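Local structure of putative N-acetylmuramoyl-L-alanine amidase,autolysin cwp6 (Peptoclostridium difficile, 5J72) at residues S1-N6 with M97-K102; N19-F24 with T54-G59; A30-L35 with E45-Y50. The protein probably hydrolyses the amide bond between N-acetylmuramic acid and L-alanine in peptidoglycan with the help of zinc, and carries modules that anchor it to the cell wall. One frame throughout, in Å; residues are numbered along the deposited sequence. Where two conformers were deposited one is given.

Contact 1: residues S1-N6 with M97-K102; sequences SDININ and MGLNLK. With CA (calcium ion), chain C.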
ATOM      1  N   SER A   1      -9.274  24.987 -23.687  1.00 53.97           N
ATOM      2  CA  SER A   1     -10.457  25.778 -23.370  1.00 48.38           C
ATOM      3  C   SER A   1     -10.120  27.174 -22.850  1.00 41.27           C
ATOM      4  O   SER A   1      -8.977  27.471 -22.565  1.00 40.18           O
ATOM      5  CB  SER A   1     -11.310  25.024 -22.373  1.00 46.79           C
ATOM      6  OG  SER A   1     -11.759  23.850 -23.029  1.00 50.36           O
ATOM      7  N   ASP A   2     -11.085  28.024 -22.771  1.00 36.20           N
ATOM      8  CA  ASP A   2     -10.862  29.386 -22.311  1.00 40.07           C
ATOM      9  C   ASP A   2     -10.413  29.431 -20.868  1.00 33.87           C
ATOM     10  O   ASP A   2      -9.615  30.301 -20.509  1.00 31.33           O
ATOM     11  CB  ASP A   2     -12.161  30.183 -22.450  1.00 44.77           C
ATOM     12  CG  ASP A   2     -12.513  30.328 -23.934  1.00 57.79           C
ATOM     13  OD1 ASP A   2     -11.595  30.660 -24.735  1.00 63.34           O
ATOM     14  OD2 ASP A   2     -13.691  30.095 -24.293  1.00 58.09           O
ATOM     15  N   ILE A   3     -10.920  28.483 -20.050  1.00 29.92           N
ATOM     16  CA  ILE A   3     -10.563  28.424 -18.643  1.00 25.85           C
ATOM     17  C   ILE A   3     -10.530  26.991 -18.203  1.00 27.86           C
ATOM     18  O   ILE A   3     -11.444  26.227 -18.559  1.00 28.99           O
ATOM     19  CB  ILE A   3     -11.553  29.264 -17.791  1.00 26.98           C
ATOM     20  CG1 ILE A   3     -11.171  29.176 -16.320  1.00 28.23           C
ATOM     21  CG2 ILE A   3     -12.994  28.771 -18.041  1.00 31.58           C
ATOM     22  CD1 ILE A   3     -11.829  30.290 -15.487  1.00 38.97           C
ATOM     23  N   ASN A   4      -9.507  26.597 -17.471  1.00 22.93           N
ATOM     24  CA  ASN A   4      -9.465  25.218 -17.000  1.00 19.99           C
ATOM     25  C   ASN A   4      -9.178  25.311 -15.497  1.00 21.59           C
ATOM     26  O   ASN A   4      -8.252  26.037 -15.116  1.00 22.60           O
ATOM     27  CB  ASN A   4      -8.321  24.412 -17.678  1.00 23.50           C
ATOM     28  CG  ASN A   4      -8.336  22.960 -17.111  1.00 29.83           C
ATOM     29  OD1 ASN A   4      -7.631  22.643 -16.107  1.00 31.31           O
ATOM     30  ND2 ASN A   4      -9.164  22.047 -17.624  1.00 31.36           N
ATOM     31  N   ILE A   5      -9.935  24.631 -14.662  1.00 19.86           N
ATOM     32  CA  ILE A   5      -9.654  24.695 -13.219  1.00 21.33           C
ATOM     33  C   ILE A   5      -9.244  23.262 -12.760  1.00 23.52           C
ATOM     34  O   ILE A   5     -10.062  22.345 -12.845  1.00 24.23           O
ATOM     35  CB  ILE A   5     -10.949  25.127 -12.496  1.00 19.75           C
ATOM     36  CG1 ILE A   5     -11.333  26.563 -12.894  1.00 19.75           C
ATOM     37  CG2 ILE A   5     -10.759  25.061 -10.993  1.00 19.83           C
ATOM     38  CD1 ILE A   5     -12.767  26.954 -12.312  1.00 21.93           C
ATOM     39  N   ASN A   6      -8.085  23.113 -12.216  1.00 17.72           N
ATOM     40  CA  ASN A   6      -7.627  21.774 -11.800  1.00 17.09           C
ATOM     41  C   ASN A   6      -7.471  21.723 -10.282  1.00 18.79           C
ATOM     42  O   ASN A   6      -6.529  22.340  -9.757  1.00 21.75           O
ATOM     43  CB  ASN A   6      -6.274  21.506 -12.438  1.00 21.42           C
ATOM     44  CG  ASN A   6      -5.793  20.072 -12.102  1.00 33.82           C
ATOM     45  OD1 ASN A   6      -6.601  19.133 -11.904  1.00 32.57           O
ATOM     46  ND2 ASN A   6      -4.515  19.799 -12.086  1.00 38.09           N
ATOM     47  N   MET A  97     -18.811  30.907 -19.855  1.00 27.38           N
ATOM     48  CA  MET A  97     -17.510  30.531 -20.441  1.00 29.03           C
ATOM     49  C   MET A  97     -17.339  29.036 -20.528  1.00 30.33           C
ATOM     50  O   MET A  97     -16.214  28.573 -20.721  1.00 31.02           O
ATOM     51  CB  MET A  97     -16.381  31.085 -19.636  1.00 33.94           C
ATOM     52  CG  MET A  97     -16.366  32.517 -19.661  1.00 46.43           C
ATOM     53  SD  MET A  97     -15.101  33.075 -18.500  1.00 53.09           S
ATOM     54  CE  MET A  97     -13.658  32.543 -19.369  1.00 49.73           C
ATOM     55  N   GLY A  98     -18.399  28.296 -20.407  1.00 27.41           N
ATOM     56  CA  GLY A  98     -18.290  26.861 -20.590  1.00 34.64           C
ATOM     57  C   GLY A  98     -18.123  25.979 -19.348  1.00 32.73           C
ATOM     58  O   GLY A  98     -18.054  24.760 -19.487  1.00 32.73           O
ATOM     59  N   LEU A  99     -18.068  26.540 -18.165  1.00 24.57           N
ATOM     60  CA  LEU A  99     -17.853  25.677 -17.000  1.00 22.48           C
ATOM     61  C   LEU A  99     -19.096  25.155 -16.459  1.00 24.61           C
ATOM     62  O   LEU A  99     -20.134  25.817 -16.518  1.00 23.73           O
ATOM     63  CB  LEU A  99     -17.145  26.507 -15.922  1.00 25.41           C
ATOM     64  CG  LEU A  99     -15.744  26.938 -16.327  1.00 26.93           C
ATOM     65  CD1 LEU A  99     -15.114  27.747 -15.218  1.00 30.57           C
ATOM     66  CD2 LEU A  99     -14.835  25.725 -16.591  1.00 30.17           C
ATOM     67  N   ASN A 100     -19.049  23.923 -15.915  1.00 22.19           N
ATOM     68  CA  ASN A 100     -20.193  23.389 -15.217  1.00 24.05           C
ATOM     69  C   ASN A 100     -19.731  23.421 -13.744  1.00 24.64           C
ATOM     70  O   ASN A 100     -18.928  22.574 -13.340  1.00 22.26           O
ATOM     71  CB  ASN A 100     -20.505  21.979 -15.610  1.00 31.30           C
ATOM     72  CG  ASN A 100     -21.754  21.529 -14.920  1.00 46.05           C
ATOM     73  OD1 ASN A 100     -21.722  20.594 -14.121  1.00 56.19           O
ATOM     74  ND2 ASN A 100     -22.899  22.162 -15.116  1.00 54.14           N
ATOM     75  N   LEU A 101     -20.210  24.383 -12.955  1.00 23.85           N
ATOM     76  CA  LEU A 101     -19.645  24.570 -11.608  1.00 22.68           C
ATOM     77  C   LEU A 101     -19.749  23.402 -10.661  1.00 17.37           C
ATOM     78  O   LEU A 101     -18.881  23.266  -9.792  1.00 18.86           O
ATOM     79  CB  LEU A 101     -20.271  25.835 -10.989  1.00 23.63           C
ATOM     80  CG  LEU A 101     -19.967  27.066 -11.872  1.00 26.05           C
ATOM     81  CD1 LEU A 101     -20.630  28.247 -11.259  1.00 30.39           C
ATOM     82  CD2 LEU A 101     -18.471  27.263 -11.975  1.00 32.15           C
ATOM     83  N   LYS A 102     -20.749  22.530 -10.803  1.00 19.52           N
ATOM     84  CA  LYS A 102     -20.801  21.413  -9.926  1.00 21.61           C
ATOM     85  C   LYS A 102     -19.599  20.478 -10.119  1.00 20.96           C
ATOM     86  O   LYS A 102     -19.297  19.680  -9.211  1.00 18.54           O
ATOM     87  CB  LYS A 102     -22.080  20.589 -10.131  1.00 24.95           C
ATOM     88  CG  LYS A 102     -23.313  21.237  -9.418  1.00 40.13           C
ATOM     89  CD  LYS A 102     -23.649  20.592  -8.010  1.00 53.42           C
ATOM     90  CE  LYS A 102     -23.941  21.650  -6.926  1.00 55.67           C
ATOM     91  NZ  LYS A 102     -23.727  21.166  -5.485  1.00 50.11           N
TER
HETATM   92 CA    CA C 701      -7.901  17.830 -13.805  0.70 45.58          CA
HETATM   93  O   HOH W   1      -8.682  19.981 -14.533  1.00 26.22           O
HETATM   94  O   HOH W   2      -9.604  17.400 -12.279  1.00 34.71           O
HETATM   95  O   HOH W   3      -9.126  17.316 -15.431  1.00 48.80           O
HETATM   96  O   HOH W   4      -7.112  15.827 -12.993  1.00 38.63           O
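Leu99 supplies the tight part of this contact, projecting from the loop after helix 91-96 against strand 3-6. It crosses Ile3 and Ile5 at about a right angle. Its CD1 lies 3.7 Å from CG2 of Ile3 and 3.8 Å from CD1 of Ile5, so one methyl group touches both isoleucines. Ile3 directs CG1 anti to its backbone N (chi1 179°), leaving the CG2 branch to press on the fork of the leucine. Leu75, Ile78 and Tyr104 extend this apolar patch. Gly98 sets up the approach: with phi of 96° it is the C' residue of a Schellman motif, whose bond from Leu99 N to Leu94 O ends the helix.

Toward Asp2 the packing loosens. Met97, bent at chi3, brings only CE near, 4.1 Å from Ile3 CG2, and beside it lies CB of the exposed Asp2, whose carboxylate takes no part. At the other end of the strand Asn6 OD1 binds a calcium ion at 2.6 Å; four waters also ligate it, one of which donates to Ile5 O.

No hydrogen bond links the two segments, so their cohesion rests on dispersion and the exclusion of water; the strand's backbone bonds instead to strand 16-24.

Contact 2: residues N19-F24 with T54-G59; sequences NASVKF and TDSYEG
Four backbone hydrogen bonds bind strand 19-24 to strand 56-59, which run antiparallel at 167°. Ala20 and Gly59 form one hydrogen-bonded pair, Val22 and Tyr57 the other, with Ser21 opposite Glu58 as the non-hydrogen-bonded pair between them. The straightest bond runs from Tyr57 N to Val22 O (2.8 Å, 177° at the hydrogen) and lies in the carbonyl plane; the Tyr57 ring turns an edge toward that same oxygen. Between the pairs, Ser21 CA approaches Tyr57 O at 3.2 Å, a CA-H...O contact.

Charge is concentrated where the ladder ends. Asp55 and Ser56 both face Asn51 in a G1 beta bulge, and the positive phi of Asp55 (56°) suits its first position. Lys23 leaves its strand with CG anti to the backbone N, then bends at chi3 and chi4 so that its ammonium group curls over the bulge. NZ makes a salt bridge to Asp55 OD1 at 2.8 Å, donates to Asp55 O at 3.0 Å from well above the carbonyl plane, and bonds weakly to Thr54 O. The other carboxylate oxygen, OD2, is taken by the hydroxyl of Tyr50. A water accepts from Phe24 N and donates to Asp55 O, bridging Phe24 to the bulge where direct pairing stops. Thr54 OG1 also donates to Glu58 OE1, tying the turn to its own strand.

Apolar packing occupies the face bearing Ala20, Val22 and Tyr57. CB of Val22 meets CB of Tyr57 at 4.5 Å, and Phe24 CD1 touches Tyr57 CD1 obliquely. Leu48 and Ile33 cover this side, and Tyr57 OH reaches Ala30 O.

With its ammonium held by one carboxylate, one carbonyl and, weakly, a second, Lys23 probably stays protonated, and Asp55 probably stays ionised beside it.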
ATOM      1  N   ASN A  19      -3.903  21.311  -3.792  1.00 18.48           N
ATOM      2  CA  ASN A  19      -3.315  22.204  -4.768  1.00 19.72           C
ATOM      3  C   ASN A  19      -4.340  22.588  -5.835  1.00 21.40           C
ATOM      4  O   ASN A  19      -5.100  21.732  -6.302  1.00 21.82           O
ATOM      5  CB  ASN A  19      -2.095  21.532  -5.488  1.00 20.42           C
ATOM      6  CG  ASN A  19      -0.995  21.195  -4.536  1.00 22.73           C
ATOM      7  OD1 ASN A  19      -0.789  21.934  -3.567  1.00 25.05           O
ATOM      8  ND2 ASN A  19      -0.243  20.122  -4.753  1.00 23.32           N
ATOM      9  N   ALA A  20      -4.326  23.847  -6.262  1.00 20.80           N
ATOM     10  CA  ALA A  20      -5.252  24.298  -7.315  1.00 20.40           C
ATOM     11  C   ALA A  20      -4.473  25.010  -8.398  1.00 22.19           C
ATOM     12  O   ALA A  20      -3.542  25.782  -8.117  1.00 22.17           O
ATOM     13  CB  ALA A  20      -6.280  25.282  -6.754  1.00 18.65           C
ATOM     14  N   SER A  21      -4.869  24.777  -9.616  1.00 22.52           N
ATOM     15  CA  SER A  21      -4.236  25.403 -10.750  1.00 26.08           C
ATOM     16  C   SER A  21      -5.345  25.871 -11.715  1.00 25.60           C
ATOM     17  O   SER A  21      -6.200  25.050 -12.101  1.00 27.82           O
ATOM     18  CB  SER A  21      -3.317  24.363 -11.408  1.00 29.49           C
ATOM     19  OG  SER A  21      -2.876  24.799 -12.679  1.00 37.93           O
ATOM     20  N   VAL A  22      -5.354  27.160 -12.075  1.00 21.91           N
ATOM     21  CA  VAL A  22      -6.284  27.716 -13.034  1.00 21.90           C
ATOM     22  C   VAL A  22      -5.517  28.287 -14.254  1.00 23.33           C
ATOM     23  O   VAL A  22      -4.588  29.085 -14.092  1.00 21.15           O
ATOM     24  CB  VAL A  22      -7.150  28.804 -12.400  1.00 21.46           C
ATOM     25  CG1 VAL A  22      -8.084  29.397 -13.440  1.00 22.05           C
ATOM     26  CG2 VAL A  22      -7.976  28.190 -11.259  1.00 22.30           C
ATOM     27  N   LYS A  23      -5.923  27.888 -15.458  1.00 22.34           N
ATOM     28  CA  LYS A  23      -5.238  28.351 -16.660  1.00 21.55           C
ATOM     29  C   LYS A  23      -6.222  29.076 -17.524  1.00 23.38           C
ATOM     30  O   LYS A  23      -7.312  28.520 -17.763  1.00 24.53           O
ATOM     31  CB  LYS A  23      -4.683  27.113 -17.411  1.00 25.34           C
ATOM     32  CG  LYS A  23      -3.747  27.505 -18.584  1.00 39.38           C
ATOM     33  CD  LYS A  23      -2.929  26.258 -19.037  1.00 46.29           C
ATOM     34  CE  LYS A  23      -1.444  26.516 -19.041  1.00 53.42           C
ATOM     35  NZ  LYS A  23      -1.112  27.694 -19.881  1.00 57.92           N
ATOM     36  N   PHE A  24      -5.909  30.291 -17.965  1.00 22.59           N
ATOM     37  CA  PHE A  24      -6.803  31.048 -18.848  1.00 23.51           C
ATOM     38  C   PHE A  24      -6.179  31.131 -20.254  1.00 26.10           C
ATOM     39  O   PHE A  24      -4.970  31.331 -20.336  1.00 26.63           O
ATOM     40  CB  PHE A  24      -6.976  32.533 -18.431  1.00 23.65           C
ATOM     41  CG  PHE A  24      -7.869  32.710 -17.231  1.00 26.87           C
ATOM     42  CD1 PHE A  24      -7.401  32.431 -15.954  1.00 29.35           C
ATOM     43  CD2 PHE A  24      -9.162  33.189 -17.374  1.00 28.99           C
ATOM     44  CE1 PHE A  24      -8.215  32.639 -14.841  1.00 29.85           C
ATOM     45  CE2 PHE A  24      -9.993  33.405 -16.240  1.00 30.42           C
ATOM     46  CZ  PHE A  24      -9.503  33.127 -14.989  1.00 26.78           C
ATOM     47  N   THR A  54       4.624  27.985 -16.133  1.00 49.71           N
ATOM     48  CA  THR A  54       3.507  27.214 -16.646  1.00 41.13           C
ATOM     49  C   THR A  54       2.384  28.062 -17.251  1.00 37.16           C
ATOM     50  O   THR A  54       1.424  27.470 -17.729  1.00 36.64           O
ATOM     51  CB  THR A  54       2.925  26.350 -15.499  1.00 40.93           C
ATOM     52  OG1 THR A  54       2.451  27.261 -14.479  1.00 38.48           O
ATOM     53  CG2 THR A  54       3.970  25.413 -14.862  1.00 38.87           C
ATOM     54  N   ASP A  55       2.471  29.405 -17.225  1.00 34.09           N
ATOM     55  CA  ASP A  55       1.378  30.238 -17.757  1.00 34.87           C
ATOM     56  C   ASP A  55       0.017  29.854 -17.026  1.00 32.62           C
ATOM     57  O   ASP A  55      -1.035  29.751 -17.647  1.00 29.43           O
ATOM     58  CB  ASP A  55       1.237  29.993 -19.283  1.00 38.46           C
ATOM     59  CG  ASP A  55       0.136  30.835 -19.885  1.00 46.87           C
ATOM     60  OD1 ASP A  55      -0.620  30.303 -20.727  1.00 52.58           O
ATOM     61  OD2 ASP A  55       0.003  32.015 -19.493  1.00 51.19           O
ATOM     62  N   SER A  56       0.089  29.631 -15.731  1.00 28.83           N
ATOM     63  CA  SER A  56      -1.079  29.177 -14.916  1.00 29.82           C
ATOM     64  C   SER A  56      -1.094  29.911 -13.562  1.00 29.15           C
ATOM     65  O   SER A  56      -0.058  30.372 -13.127  1.00 25.06           O
ATOM     66  CB  SER A  56      -0.909  27.699 -14.577  1.00 32.50           C
ATOM     67  OG  SER A  56      -1.679  26.949 -15.488  1.00 46.28           O
ATOM     68  N   TYR A  57      -2.256  29.992 -12.916  1.00 24.53           N
ATOM     69  CA  TYR A  57      -2.330  30.597 -11.583  1.00 21.25           C
ATOM     70  C   TYR A  57      -2.310  29.357 -10.642  1.00 20.97           C
ATOM     71  O   TYR A  57      -3.156  28.452 -10.792  1.00 22.29           O
ATOM     72  CB  TYR A  57      -3.621  31.427 -11.488  1.00 18.63           C
ATOM     73  CG  TYR A  57      -3.502  32.696 -12.320  1.00 20.22           C
ATOM     74  CD1 TYR A  57      -3.841  32.704 -13.677  1.00 24.44           C
ATOM     75  CD2 TYR A  57      -3.033  33.871 -11.758  1.00 18.97           C
ATOM     76  CE1 TYR A  57      -3.711  33.860 -14.442  1.00 20.35           C
ATOM     77  CE2 TYR A  57      -2.898  35.027 -12.510  1.00 20.09           C
ATOM     78  CZ  TYR A  57      -3.231  35.015 -13.848  1.00 25.75           C
ATOM     79  OH  TYR A  57      -3.031  36.164 -14.579  1.00 25.77           O
ATOM     80  N   GLU A  58      -1.377  29.319  -9.697  1.00 20.76           N
ATOM     81  CA  GLU A  58      -1.214  28.143  -8.857  1.00 21.01           C
ATOM     82  C   GLU A  58      -1.214  28.510  -7.392  1.00 21.80           C
ATOM     83  O   GLU A  58      -0.691  29.571  -7.017  1.00 21.52           O
ATOM     84  CB  GLU A  58       0.180  27.488  -9.148  1.00 23.92           C
ATOM     85  CG  GLU A  58       0.316  26.991 -10.603  1.00 30.42           C
ATOM     86  CD  GLU A  58       1.751  26.524 -10.922  1.00 45.29           C
ATOM     87  OE1 GLU A  58       1.981  26.046 -12.051  1.00 53.03           O
ATOM     88  OE2 GLU A  58       2.643  26.655 -10.056  1.00 51.10           O
ATOM     89  N   GLY A  59      -1.766  27.653  -6.556  1.00 20.33           N
ATOM     90  CA  GLY A  59      -1.736  27.941  -5.133  1.00 18.71           C
ATOM     91  C   GLY A  59      -2.355  26.768  -4.433  1.00 23.64           C
ATOM     92  O   GLY A  59      -2.580  25.680  -5.011  1.00 21.96           O
TER
HETATM   93  O   HOH W   5      -3.398  31.354 -17.281  1.00 26.30           O

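Contact 3: residues A30-L35 with E45-Y50; sequences ADSITL and EATLNY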
ATOM      1  N   ALA A  30      -2.318  40.127 -14.719  1.00 31.24           N
ATOM      2  CA  ALA A  30      -2.611  40.120 -13.283  1.00 28.45           C
ATOM      3  C   ALA A  30      -1.733  39.087 -12.634  1.00 26.50           C
ATOM      4  O   ALA A  30      -1.622  37.961 -13.127  1.00 26.59           O
ATOM      5  CB  ALA A  30      -4.091  39.775 -13.071  1.00 24.50           C
ATOM      6  N   ASP A  31      -1.123  39.451 -11.513  1.00 24.70           N
ATOM      7  CA  ASP A  31      -0.248  38.548 -10.810  1.00 26.52           C
ATOM      8  C   ASP A  31      -0.960  37.444 -10.016  1.00 25.82           C
ATOM      9  O   ASP A  31      -0.321  36.473  -9.623  1.00 23.50           O
ATOM     10  CB  ASP A  31       0.602  39.321  -9.805  1.00 31.31           C
ATOM     11  CG  ASP A  31       1.589  40.261 -10.470  1.00 44.88           C
ATOM     12  OD1 ASP A  31       1.970  39.999 -11.641  1.00 48.84           O
ATOM     13  OD2 ASP A  31       1.972  41.250  -9.825  1.00 49.61           O
ATOM     14  N   SER A  32      -2.275  37.588  -9.760  1.00 23.87           N
ATOM     15  CA  SER A  32      -2.969  36.550  -8.985  1.00 21.11           C
ATOM     16  C   SER A  32      -4.446  36.626  -9.245  1.00 20.58           C
ATOM     17  O   SER A  32      -4.921  37.634  -9.802  1.00 19.11           O
ATOM     18  CB  SER A  32      -2.742  36.746  -7.483  1.00 21.59           C
ATOM     19  OG  SER A  32      -3.424  37.915  -7.039  1.00 21.18           O
ATOM     20  N   ILE A  33      -5.163  35.571  -8.867  1.00 20.04           N
ATOM     21  CA  ILE A  33      -6.638  35.514  -8.915  1.00 18.77           C
ATOM     22  C   ILE A  33      -7.084  34.943  -7.585  1.00 17.80           C
ATOM     23  O   ILE A  33      -6.307  34.276  -6.909  1.00 19.93           O
ATOM     24  CB  ILE A  33      -7.202  34.639 -10.035  1.00 18.19           C
ATOM     25  CG1 ILE A  33      -6.733  33.167  -9.828  1.00 19.13           C
ATOM     26  CG2 ILE A  33      -6.719  35.211 -11.426  1.00 21.76           C
ATOM     27  CD1 ILE A  33      -7.316  32.286 -10.958  1.00 19.00           C
ATOM     28  N   THR A  34      -8.341  35.190  -7.207  1.00 20.08           N
ATOM     29  CA  THR A  34      -8.892  34.691  -5.973  1.00 18.39           C
ATOM     30  C   THR A  34     -10.146  33.905  -6.282  1.00 17.89           C
ATOM     31  O   THR A  34     -11.043  34.405  -6.941  1.00 19.61           O
ATOM     32  CB  THR A  34      -9.227  35.839  -5.037  1.00 19.97           C
ATOM     33  OG1 THR A  34      -8.024  36.532  -4.777  1.00 21.25           O
ATOM     34  CG2 THR A  34      -9.768  35.341  -3.673  1.00 19.59           C
ATOM     35  N   LEU A  35     -10.192  32.665  -5.808  1.00 13.07           N
ATOM     36  CA  LEU A  35     -11.370  31.803  -6.018  1.00 15.02           C
ATOM     37  C   LEU A  35     -12.197  31.957  -4.762  1.00 18.43           C
ATOM     38  O   LEU A  35     -11.608  31.906  -3.641  1.00 19.48           O
ATOM     39  CB  LEU A  35     -10.899  30.371  -6.133  1.00 17.50           C
ATOM     40  CG  LEU A  35     -10.565  29.953  -7.614  1.00 25.57           C
ATOM     41  CD1 LEU A  35      -9.432  30.835  -8.199  1.00 27.63           C
ATOM     42  CD2 LEU A  35     -10.190  28.442  -7.573  1.00 24.97           C
ATOM     43  N   GLU A  45     -11.858  31.125   0.746  1.00 16.95           N
ATOM     44  CA  GLU A  45     -11.222  31.648  -0.458  1.00 19.75           C
ATOM     45  C   GLU A  45      -9.776  31.158  -0.559  1.00 20.92           C
ATOM     46  O   GLU A  45      -9.198  30.662   0.412  1.00 17.90           O
ATOM     47  CB  GLU A  45     -11.280  33.174  -0.511  0.53 22.83           C
ATOM     48  CG  GLU A  45     -10.413  33.897   0.495  0.53 24.64           C
ATOM     49  CD  GLU A  45     -10.366  35.382   0.192  0.53 26.51           C
ATOM     50  OE1 GLU A  45      -9.257  35.956   0.096  0.53 18.62           O
ATOM     51  OE2 GLU A  45     -11.455  35.972   0.048  0.53 26.19           O
ATOM     52  N   ALA A  46      -9.225  31.239  -1.785  1.00 18.45           N
ATOM     53  CA  ALA A  46      -7.828  30.844  -2.016  1.00 20.20           C
ATOM     54  C   ALA A  46      -7.260  31.778  -3.059  1.00 19.86           C
ATOM     55  O   ALA A  46      -7.939  32.074  -4.070  1.00 19.50           O
ATOM     56  CB  ALA A  46      -7.749  29.421  -2.523  1.00 18.45           C
ATOM     57  N   THR A  47      -6.030  32.263  -2.843  1.00 20.70           N
ATOM     58  CA  THR A  47      -5.415  33.154  -3.834  1.00 22.30           C
ATOM     59  C   THR A  47      -4.369  32.353  -4.592  1.00 22.49           C
ATOM     60  O   THR A  47      -3.554  31.684  -3.973  1.00 23.75           O
ATOM     61  CB  THR A  47      -4.849  34.394  -3.128  1.00 27.96           C
ATOM     62  OG1 THR A  47      -6.005  35.141  -2.755  1.00 30.01           O
ATOM     63  CG2 THR A  47      -3.996  35.288  -4.062  1.00 29.83           C
ATOM     64  N   LEU A  48      -4.423  32.390  -5.940  1.00 19.37           N
ATOM     65  CA  LEU A  48      -3.496  31.616  -6.780  1.00 18.24           C
ATOM     66  C   LEU A  48      -2.611  32.606  -7.507  1.00 20.69           C
ATOM     67  O   LEU A  48      -3.125  33.553  -8.116  1.00 21.39           O
ATOM     68  CB  LEU A  48      -4.342  30.764  -7.779  1.00 19.69           C
ATOM     69  CG  LEU A  48      -5.494  29.966  -7.123  1.00 21.80           C
ATOM     70  CD1 LEU A  48      -6.069  29.111  -8.199  1.00 18.10           C
ATOM     71  CD2 LEU A  48      -4.982  29.086  -5.920  1.00 24.14           C
ATOM     72  N   ASN A  49      -1.292  32.410  -7.449  1.00 21.35           N
ATOM     73  CA  ASN A  49      -0.334  33.333  -8.073  1.00 21.90           C
ATOM     74  C   ASN A  49       0.142  32.862  -9.422  1.00 22.22           C
ATOM     75  O   ASN A  49       0.394  31.685  -9.600  1.00 23.10           O
ATOM     76  CB  ASN A  49       0.852  33.429  -7.163  1.00 21.50           C
ATOM     77  CG  ASN A  49       0.427  34.093  -5.874  1.00 29.20           C
ATOM     78  OD1 ASN A  49       0.434  33.448  -4.834  1.00 35.69           O
ATOM     79  ND2 ASN A  49       0.031  35.355  -5.878  1.00 27.83           N
ATOM     80  N   TYR A  50       0.298  33.802 -10.353  1.00 24.40           N
ATOM     81  CA  TYR A  50       0.724  33.493 -11.697  1.00 23.34           C
ATOM     82  C   TYR A  50       2.136  32.884 -11.741  1.00 24.93           C
ATOM     83  O   TYR A  50       3.070  33.425 -11.141  1.00 27.23           O
ATOM     84  CB  TYR A  50       0.673  34.764 -12.525  1.00 25.26           C
ATOM     85  CG  TYR A  50       0.855  34.468 -13.999  1.00 28.89           C
ATOM     86  CD1 TYR A  50      -0.112  33.774 -14.716  1.00 29.04           C
ATOM     87  CD2 TYR A  50       2.001  34.888 -14.675  1.00 34.77           C
ATOM     88  CE1 TYR A  50       0.053  33.507 -16.078  1.00 36.24           C
ATOM     89  CE2 TYR A  50       2.169  34.640 -16.036  1.00 37.07           C
ATOM     90  CZ  TYR A  50       1.202  33.953 -16.731  1.00 42.22           C
ATOM     91  OH  TYR A  50       1.420  33.714 -18.059  1.00 44.33           O
TER
HETATM   92  O   HOH W   6       2.982  35.688  -9.548  1.00 53.36           O
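Strands 32-35 and 45-50 run antiparallel, their axes 4.6 Å apart at closest and 159° between their directions, with Ile33-Leu48 and Leu35-Ala46 as hydrogen-bonded pairs. Leu48 N meets Ile33 O nearly along the C=O axis at 2.8 Å. Where the chain turns its corner at Asp31, Tyr50 N reaches Asp31 O at 2.8 Å, on a straight line from the hydrogen but from above the carbonyl plane.

The face of Ser32, Thr34, Thr47 and Asn49 is polar. Thr34 OG1 and Thr47 OG1 share a hydrogen bond of 3.2 Å; each hydroxyl is anti to its own carbonyl carbon, which turns the two tip to tip. Asn81 ND2, from strand 72-82, bonds to Thr34 OG1 and also to Ser32 OG. Beta-branched threonines suit the extended backbone, and their hydroxyls suit a face partly open to solvent.

The two strands belong to the beta hairpin 30-39/42-51 of the N-terminal domain, with strand 56-63 alongside 42-51 and strand 72-82 alongside 30-39.

The face of Ile33, Leu35, Ala46 and Leu48 is apolar. Leu35 crosses Leu48 at about a right angle, with their CD1 methyls 3.8 Å apart. Ile33 places CG1 in the crowded position between its backbone N and carbonyl carbon (chi1 62°), where it rests 4.0 Å from Leu48 CB. Ile78 of strand 72-82 packs on Ile33, and Ile61 of strand 56-63 on Ala46.

In the fold
All three contacts lie in the N-terminal domain. Strand 3-7 is paired with 16-24, so contact 1 continues into contact 2, their centres about 13 Å apart: Asn6 N lies 2.7 Å from Ser21 O, probably a hydrogen bond, and Ile3 packs on Phe24. Contacts 2 and 3 are closer, about 9 Å between centres, because strands 42-51 and 56-63 are neighbours; Tyr57 CZ lies 3.5 Å from Tyr50 CD1. Contacts 1 and 3 do not touch. The calcium at Asn6 is about 8 Å from the side chain of Ser21 and about 13 Å from that of Leu35. The zinc site of His460, Glu477 and His530 belongs to the amidase domain, separate from these strands.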